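Local coordinates for protein interferon gamma receptor 1 (Gallus gallus, PDB 4EQ3) that probably serves as a cytokine-binding receptor chain of the immune system, its extracellular part built from two fibronectin type III-like modules in tandem, at residues V19-N23 with F24-L28; D99-L103 with Q104-K108; A168-M172 with N173-L177. All coordinates share one frame; numbering follows the deposited sequence.

How the interactions relate
Interactions 1 and 2 are neighbours in space, their centres 9 Å apart, although they follow one another at a distance along the chain. The end of 104-108 runs beside the hairpin of interaction 1: Lys108 N lies 2.8 Å from Ser21 O and Lys108 O 2.9 Å from Asn23 N, both probable hydrogen bonds, while Leu103 packs on Ser21 and Phe101 on Val19. Both lie toward the end of the first module that faces the second. Interaction 3 belongs to the second module and touches neither; its centre is 24 Å from that of interaction 1, with nearest atoms about 8 Å apart, and 26 Å from that of interaction 2.

Interaction 1 (V19-N23 with F24-L28); sequences VKSKN and FRTVL
Val19 meets Leu28 and Thr26 with its two methyl groups, one for each. With CG1 anti to the backbone N (chi1 180°), that methyl reaches diagonally to Thr26 CG2 at 3.6 Å, while Val19 CG2 packs on Leu28 CD1 at 3.7 Å. Between these contacts and the turn, Ser21 and Thr26 face each other on the same side of the sheet, their hydroxyls OG and OG1 hydrogen-bonded at 2.9 Å. A water extends this polar strip to the turn: it hydrogen-bonds to Ser21 OG and accepts from Phe24 N at 2.9 Å, so that the amide of a buried residue is satisfied.

Asn23 and Phe24 form the corner of a type I' turn running from Lys22 to Arg25, which makes the whole a beta hairpin with a two-residue loop. The Phe24 ring folds back obliquely against the peptide before it, CD2 coming within 3.4 Å of Asn23 C, because its first torsion (chi1 -62°) puts CG beside the backbone N. Lys20 and Val27 exchange a pair of nearly straight backbone bonds, Lys20 N to Val27 O measuring 2.8 Å. Nearer the turn the bonding is looser: Arg25 N stands above the carbonyl plane of Lys22, 3.1 Å from its O. Lys20, Lys22, Arg25 and Val27 occupy the other face, where Arg25 forms a salt bridge with Asp68.

Strand 25-31 lies between strands 17-22 and 66-68 in an antiparallel sheet. Val19 and Leu28 point into the sandwich, onto Phe82 and Ile84 of strand 81-88 in the facing sheet. At the turn Phe24 touches Leu103 of helix 103-106 and sets its ring edge-to-face with Phe132 and with Phe196 of strand 186-196, bringing the hairpin against the second module.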
loop_
_atom_site.group_PDB
_atom_site.type_symbol
_atom_site.label_atom_id
_atom_site.label_comp_id
_atom_site.label_asym_id
_atom_site.label_seq_id
_atom_site.Cartn_x
_atom_site.Cartn_y
_atom_site.Cartn_z
ATOM N N VAL A 19 5.233 8.949 -8.508
ATOM C CA VAL A 19 4.059 8.533 -7.763
ATOM C C VAL A 19 4.464 7.323 -6.930
ATOM O O VAL A 19 4.922 6.315 -7.469
ATOM C CB VAL A 19 2.868 8.157 -8.672
ATOM C CG1 VAL A 19 1.686 7.726 -7.818
ATOM C CG2 VAL A 19 2.474 9.322 -9.581
ATOM N N LYS A 20 4.346 7.451 -5.613
ATOM C CA LYS A 20 4.669 6.364 -4.695
ATOM C C LYS A 20 3.403 5.910 -3.996
ATOM O O LYS A 20 2.749 6.698 -3.320
ATOM C CB LYS A 20 5.674 6.845 -3.656
ATOM C CG LYS A 20 6.937 7.387 -4.262
ATOM C CD LYS A 20 7.733 6.291 -4.940
ATOM C CE LYS A 20 8.358 5.365 -3.915
ATOM N NZ LYS A 20 9.559 4.690 -4.475
ATOM N N SER A 21 3.065 4.637 -4.141
ATOM C CA SER A 21 1.844 4.103 -3.565
ATOM C C SER A 21 2.161 2.878 -2.732
ATOM O O SER A 21 2.711 1.903 -3.240
ATOM C CB SER A 21 0.857 3.726 -4.669
ATOM O OG SER A 21 -0.323 3.175 -4.124
ATOM N N LYS A 22 1.882 2.943 -1.449
ATOM C CA LYS A 22 2.052 1.829 -0.532
ATOM C C LYS A 22 0.948 1.713 0.490
ATOM O O LYS A 22 0.672 2.673 1.155
ATOM C CB LYS A 22 3.411 1.912 0.157
ATOM C CG LYS A 22 3.793 0.803 1.107
ATOM C CD LYS A 22 5.064 0.233 0.727
ATOM C CE LYS A 22 6.152 0.380 1.775
ATOM N NZ LYS A 22 7.499 0.530 1.191
ATOM N N ASN A 23 0.350 0.526 0.594
ATOM C CA ASN A 23 -0.723 0.290 1.551
ATOM C C ASN A 23 -1.887 1.234 1.304
ATOM O O ASN A 23 -2.582 1.640 2.236
ATOM C CB ASN A 23 -0.211 0.441 2.975
ATOM C CG ASN A 23 0.758 -0.652 3.360
ATOM O OD1 ASN A 23 1.576 -0.485 4.274
ATOM N ND2 ASN A 23 0.678 -1.778 2.669
ATOM N N PHE A 24 -2.085 1.578 0.034
ATOM C CA PHE A 24 -3.218 2.395 -0.388
ATOM C C PHE A 24 -3.072 3.862 -0.021
ATOM O O PHE A 24 -4.006 4.642 -0.183
ATOM C CB PHE A 24 -4.525 1.810 0.145
ATOM C CG PHE A 24 -4.807 0.432 -0.374
ATOM C CD1 PHE A 24 -5.303 0.253 -1.658
ATOM C CD2 PHE A 24 -4.555 -0.685 0.405
ATOM C CE1 PHE A 24 -5.561 -1.024 -2.146
ATOM C CE2 PHE A 24 -4.803 -1.959 -0.078
ATOM C CZ PHE A 24 -5.309 -2.130 -1.351
ATOM N N ARG A 25 -1.896 4.227 0.480
ATOM C CA ARG A 25 -1.524 5.631 0.586
ATOM C C ARG A 25 -0.728 5.987 -0.664
ATOM O O ARG A 25 0.375 5.482 -0.881
ATOM C CB ARG A 25 -0.698 5.898 1.852
ATOM C CG ARG A 25 -0.363 7.372 2.093
ATOM C CD ARG A 25 -1.582 8.212 2.535
ATOM N NE ARG A 25 -2.020 7.928 3.903
ATOM C CZ ARG A 25 -2.832 8.712 4.614
ATOM N NH1 ARG A 25 -3.177 8.374 5.850
ATOM N NH2 ARG A 25 -3.299 9.843 4.099
ATOM N N THR A 26 -1.298 6.843 -1.500
ATOM C CA THR A 26 -0.626 7.230 -2.725
ATOM C C THR A 26 -0.213 8.685 -2.687
ATOM O O THR A 26 -1.042 9.573 -2.469
ATOM C CB THR A 26 -1.517 6.996 -3.955
ATOM O OG1 THR A 26 -1.941 5.633 -3.973
ATOM C CG2 THR A 26 -0.754 7.306 -5.226
ATOM N N VAL A 27 1.065 8.930 -2.930
ATOM C CA VAL A 27 1.573 10.291 -2.906
ATOM C C VAL A 27 2.423 10.606 -4.124
ATOM O O VAL A 27 3.238 9.791 -4.570
ATOM C CB VAL A 27 2.362 10.591 -1.611
ATOM C CG1 VAL A 27 2.578 12.086 -1.476
ATOM C CG2 VAL A 27 1.615 10.069 -0.405
ATOM N N LEU A 28 2.209 11.802 -4.663
ATOM C CA LEU A 28 2.933 12.283 -5.825
ATOM C C LEU A 28 4.023 13.226 -5.360
ATOM O O LEU A 28 3.771 14.113 -4.554
ATOM C CB LEU A 28 1.986 13.036 -6.765
ATOM C CG LEU A 28 2.639 13.844 -7.887
ATOM C CD1 LEU A 28 3.250 12.930 -8.955
ATOM C CD2 LEU A 28 1.618 14.782 -8.524
HETATM O O HOH W 1 -0.705 0.933 -2.407
#

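Interaction 2 (D99-L103 with Q104-K108); sequences DEFVL and QKHGK
The His106 ring turns one edge to the backbone just before the helix, with CD2 3.0 Å from Val102 N and close to the ring plane. Its first torsion (chi1 -54°) sets CG beside the backbone N and swings the imidazole back along the incoming chain. Phe101 slides past it in the opposite direction; the two rings are oblique, with planes at 35° and centroids 5.9 Å apart, and the closest approach between the two side chains is Phe101 CE1 to His106 CB at 3.8 Å. The aliphatic part of Lys105 crosses Val102, CD lying 3.8 Å from Val102 CB.

These side chains lie at the N-terminal end of helix 103-106 and on it, a single turn in the segment joining the two fibronectin type III-like modules, with Val102 as its N-cap residue. Val102 O takes two amides: His106 N approaches at 2.7 Å, nearly along the C=O axis, and Lys105 N from above the carbonyl plane. Gly107 N closes the turn on Leu103 O, also at 2.7 Å, and a water donates to both Leu103 O and Gly107 O. Gln104 NE2 hydrogen-bonds to Leu200 O in the second module, and Glu100 OE2 to Ser79 OG in the first.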
loop_
_atom_site.group_PDB
_atom_site.type_symbol
_atom_site.label_atom_id
_atom_site.label_comp_id
_atom_site.label_asym_id
_atom_site.label_seq_id
_atom_site.Cartn_x
_atom_site.Cartn_y
_atom_site.Cartn_z
ATOM N N ASP A 99 4.210 9.217 -15.460
ATOM C CA ASP A 99 3.968 7.921 -16.078
ATOM C C ASP A 99 2.531 7.503 -15.796
ATOM O O ASP A 99 1.908 7.971 -14.834
ATOM C CB ASP A 99 4.898 6.849 -15.506
ATOM C CG ASP A 99 6.365 7.091 -15.836
ATOM O OD1 ASP A 99 6.662 7.795 -16.831
ATOM O OD2 ASP A 99 7.223 6.559 -15.095
ATOM N N GLU A 100 2.007 6.619 -16.638
ATOM C CA GLU A 100 0.716 6.002 -16.387
ATOM C C GLU A 100 0.740 5.320 -15.025
ATOM O O GLU A 100 1.726 4.682 -14.659
ATOM C CB GLU A 100 0.415 4.962 -17.465
ATOM C CG GLU A 100 -0.823 4.125 -17.203
ATOM C CD GLU A 100 -1.154 3.214 -18.384
ATOM O OE1 GLU A 100 -0.352 3.164 -19.339
ATOM O OE2 GLU A 100 -2.209 2.557 -18.356
ATOM N N PHE A 101 -0.352 5.442 -14.282
ATOM C CA PHE A 101 -0.417 4.826 -12.965
ATOM C C PHE A 101 -1.619 3.910 -12.850
ATOM O O PHE A 101 -2.754 4.315 -13.108
ATOM C CB PHE A 101 -0.436 5.876 -11.846
ATOM C CG PHE A 101 -0.647 5.287 -10.467
ATOM C CD1 PHE A 101 0.432 4.835 -9.714
ATOM C CD2 PHE A 101 -1.918 5.177 -9.932
ATOM C CE1 PHE A 101 0.238 4.290 -8.441
ATOM C CE2 PHE A 101 -2.120 4.638 -8.663
ATOM C CZ PHE A 101 -1.044 4.190 -7.920
ATOM N N VAL A 102 -1.344 2.672 -12.456
ATOM C CA VAL A 102 -2.369 1.681 -12.197
ATOM C C VAL A 102 -2.120 1.062 -10.830
ATOM O O VAL A 102 -1.086 0.437 -10.611
ATOM C CB VAL A 102 -2.331 0.574 -13.253
ATOM C CG1 VAL A 102 -3.455 -0.395 -13.013
ATOM C CG2 VAL A 102 -2.420 1.182 -14.648
ATOM N N LEU A 103 -3.062 1.246 -9.913
ATOM C CA LEU A 103 -2.872 0.810 -8.530
ATOM C C LEU A 103 -2.520 -0.669 -8.416
ATOM O O LEU A 103 -1.624 -1.034 -7.665
ATOM C CB LEU A 103 -4.096 1.143 -7.673
ATOM C CG LEU A 103 -3.956 0.857 -6.171
ATOM C CD1 LEU A 103 -2.840 1.691 -5.554
ATOM C CD2 LEU A 103 -5.277 1.120 -5.462
ATOM N N GLN A 104 -3.213 -1.514 -9.174
ATOM C CA GLN A 104 -2.967 -2.954 -9.153
ATOM C C GLN A 104 -1.547 -3.307 -9.586
ATOM O O GLN A 104 -0.975 -4.303 -9.132
ATOM C CB GLN A 104 -3.974 -3.679 -10.066
ATOM C CG GLN A 104 -3.725 -5.174 -10.235
ATOM C CD GLN A 104 -2.789 -5.489 -11.384
ATOM O OE1 GLN A 104 -2.913 -4.925 -12.471
ATOM N NE2 GLN A 104 -1.851 -6.393 -11.153
ATOM N N LYS A 105 -0.988 -2.499 -10.478
ATOM C CA LYS A 105 0.337 -2.763 -11.018
ATOM C C LYS A 105 1.399 -2.073 -10.189
ATOM O O LYS A 105 2.433 -2.653 -9.881
ATOM C CB LYS A 105 0.444 -2.271 -12.463
ATOM C CG LYS A 105 -0.462 -2.999 -13.441
ATOM C CD LYS A 105 -0.433 -2.324 -14.810
ATOM C CE LYS A 105 0.985 -2.217 -15.371
ATOM N NZ LYS A 105 1.008 -1.501 -16.688
ATOM N N HIS A 106 1.145 -0.822 -9.842
ATOM C CA HIS A 106 2.182 0.000 -9.245
ATOM C C HIS A 106 2.092 0.142 -7.735
ATOM O O HIS A 106 3.065 0.513 -7.089
ATOM C CB HIS A 106 2.191 1.375 -9.914
ATOM C CG HIS A 106 2.314 1.307 -11.404
ATOM N ND1 HIS A 106 3.346 0.644 -12.032
ATOM C CD2 HIS A 106 1.538 1.817 -12.390
ATOM C CE1 HIS A 106 3.199 0.746 -13.341
ATOM N NE2 HIS A 106 2.110 1.455 -13.585
ATOM N N GLY A 107 0.927 -0.139 -7.169
ATOM C CA GLY A 107 0.754 -0.007 -5.735
ATOM C C GLY A 107 1.444 -1.126 -4.973
ATOM O O GLY A 107 1.278 -2.292 -5.310
ATOM N N LYS A 108 2.212 -0.785 -3.940
ATOM C CA LYS A 108 2.907 -1.815 -3.179
ATOM C C LYS A 108 2.123 -2.136 -1.927
ATOM O O LYS A 108 1.469 -1.263 -1.359
ATOM C CB LYS A 108 4.320 -1.368 -2.792
ATOM C CG LYS A 108 5.335 -1.354 -3.929
ATOM C CD LYS A 108 6.761 -1.311 -3.385
ATOM C CE LYS A 108 7.689 -0.546 -4.323
ATOM N NZ LYS A 108 9.092 -0.477 -3.797
HETATM O O HOH W 2 -1.654 -2.496 -5.075
#

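Interaction 3 (A168-M172 with N173-L177); sequences ADCEM and NECNL
A disulfide joins Cys170 and Cys175, SG to SG 2.0 Å, and is the covalent centre of this exposed turn. Both sulfurs lie beside their own backbone N, anti to the carbonyl carbon, and the S-S torsion of 107° is positive, the right-handed sense. The bridge brings Cys170 CB to 3.4 Å from Glu174 O, which sets the start of the turn against its exit.

Two backbone hydrogen bonds run within the loop. Glu174 N donates to Glu171 O over 3.0 Å and is nearly straight at hydrogen (165°), whereas the bond from Asn173 N to Cys170 O is longer, 3.2 Å, and more bent. In each the donor stands above the carbonyl plane, as is common in tight turns. Met172 and Asn173 at the corner both have positive phi values, close to those of a type I' turn. A water lies between Glu171 N and Glu174 O, donating to the latter at 3.2 Å; its contact to Glu171 N is too short to be taken at face value.

Van der Waals contacts accompany these bonds. Glu174 CG lies 3.4 Å from Met172 O, and the side chains of Glu174 and Met172, the latter a selenomethionine introduced for the structure determination, cross obliquely, Glu174 OE1 lying 3.8 Å from Met172 CB. Cys175 itself packs inward on Val127, Tyr150 and Val167, in strand 175-180.

A six-residue ring is thus closed covalently between strands 161-168 and 175-180 of the second module. Beside two backbone bonds and bridging water, the disulfide probably does most to fix the shape of the turn, consistent with the oxidising extracellular setting of a receptor ectodomain.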
loop_
_atom_site.group_PDB
_atom_site.type_symbol
_atom_site.label_atom_id
_atom_site.label_comp_id
_atom_site.label_asym_id
_atom_site.label_seq_id
_atom_site.Cartn_x
_atom_site.Cartn_y
_atom_site.Cartn_z
ATOM N N ALA A 168 -8.631 -16.003 4.946
ATOM C CA ALA A 168 -9.376 -14.961 4.254
ATOM C C ALA A 168 -10.733 -14.718 4.912
ATOM O O ALA A 168 -11.032 -15.292 5.958
ATOM C CB ALA A 168 -9.539 -15.324 2.778
ATOM N N ASP A 169 -11.545 -13.860 4.296
ATOM C CA ASP A 169 -12.854 -13.503 4.833
ATOM C C ASP A 169 -12.749 -13.015 6.274
ATOM O O ASP A 169 -13.659 -13.234 7.077
ATOM C CB ASP A 169 -13.798 -14.701 4.781
ATOM C CG ASP A 169 -13.888 -15.310 3.403
ATOM O OD1 ASP A 169 -14.067 -14.553 2.420
ATOM O OD2 ASP A 169 -13.783 -16.552 3.304
ATOM N N CYS A 170 -11.643 -12.352 6.595
ATOM C CA CYS A 170 -11.380 -11.898 7.958
ATOM C C CYS A 170 -12.169 -10.642 8.297
ATOM O O CYS A 170 -12.159 -9.668 7.543
ATOM C CB CYS A 170 -9.882 -11.658 8.146
ATOM S SG CYS A 170 -8.869 -13.068 7.611
ATOM N N GLU A 171 -12.823 -10.672 9.431
ATOM C CA GLU A 171 -13.608 -9.557 9.881
ATOM C C GLU A 171 -12.760 -8.302 10.212
ATOM O O GLU A 171 -11.788 -8.393 10.872
ATOM C CB GLU A 171 -14.439 -10.016 11.069
ATOM C CG GLU A 171 -15.897 -10.098 10.857
ATOM C CD GLU A 171 -16.327 -11.279 10.049
ATOM O OE1 GLU A 171 -16.490 -12.370 10.600
ATOM O OE2 GLU A 171 -16.541 -11.116 8.836
HETATM N N MSE A 172 -13.136 -7.145 9.701
HETATM C CA MSE A 172 -12.360 -5.936 9.927
HETATM C C MSE A 172 -10.959 -6.071 9.342
HETATM O O MSE A 172 -10.071 -5.455 9.797
HETATM C CB MSE A 172 -12.273 -5.586 11.436
HETATM C CG MSE A 172 -13.350 -4.658 12.001
HETATM SE SE MSE A 172 -13.630 -4.517 13.977
HETATM C CE MSE A 172 -13.615 -6.367 14.410
ATOM N N ASN A 173 -10.793 -6.946 8.363
ATOM C CA ASN A 173 -9.473 -7.168 7.774
ATOM C C ASN A 173 -8.453 -7.727 8.760
ATOM O O ASN A 173 -7.255 -7.710 8.491
ATOM C CB ASN A 173 -8.940 -5.867 7.175
ATOM C CG ASN A 173 -9.855 -5.307 6.104
ATOM O OD1 ASN A 173 -10.540 -6.060 5.407
ATOM N ND2 ASN A 173 -9.873 -3.982 5.963
ATOM N N GLU A 174 -8.930 -8.215 9.900
ATOM C CA GLU A 174 -8.045 -8.796 10.902
ATOM C C GLU A 174 -8.194 -10.314 10.934
ATOM O O GLU A 174 -9.228 -10.840 11.358
ATOM C CB GLU A 174 -8.321 -8.187 12.277
ATOM C CG GLU A 174 -8.094 -6.679 12.318
ATOM C CD GLU A 174 -8.527 -6.044 13.641
ATOM O OE1 GLU A 174 -9.672 -6.302 14.083
ATOM O OE2 GLU A 174 -7.722 -5.282 14.230
ATOM N N CYS A 175 -7.155 -11.005 10.475
ATOM C CA CYS A 175 -7.193 -12.456 10.341
ATOM C C CYS A 175 -6.516 -13.146 11.511
ATOM O O CYS A 175 -5.518 -12.672 12.041
ATOM C CB CYS A 175 -6.492 -12.895 9.060
ATOM S SG CYS A 175 -7.097 -12.073 7.585
ATOM N N ASN A 176 -7.056 -14.297 11.873
ATOM C CA ASN A 176 -6.500 -15.112 12.935
ATOM C C ASN A 176 -6.462 -16.566 12.488
ATOM O O ASN A 176 -7.367 -17.034 11.798
ATOM C CB ASN A 176 -7.329 -14.939 14.205
ATOM C CG ASN A 176 -7.066 -16.018 15.222
ATOM O OD1 ASN A 176 -7.422 -17.182 15.016
ATOM N ND2 ASN A 176 -6.448 -15.640 16.342
ATOM N N LEU A 177 -5.413 -17.280 12.873
ATOM C CA LEU A 177 -5.261 -18.669 12.467
ATOM C C LEU A 177 -4.675 -19.488 13.607
ATOM O O LEU A 177 -3.737 -19.047 14.277
ATOM C CB LEU A 177 -4.337 -18.744 11.252
ATOM C CG LEU A 177 -4.159 -20.073 10.528
ATOM C CD1 LEU A 177 -5.481 -20.531 9.928
ATOM C CD2 LEU A 177 -3.090 -19.933 9.449
HETATM O O HOH W 3 -11.112 -8.465 4.782
HETATM O O HOH W 4 -11.977 -12.474 10.974
#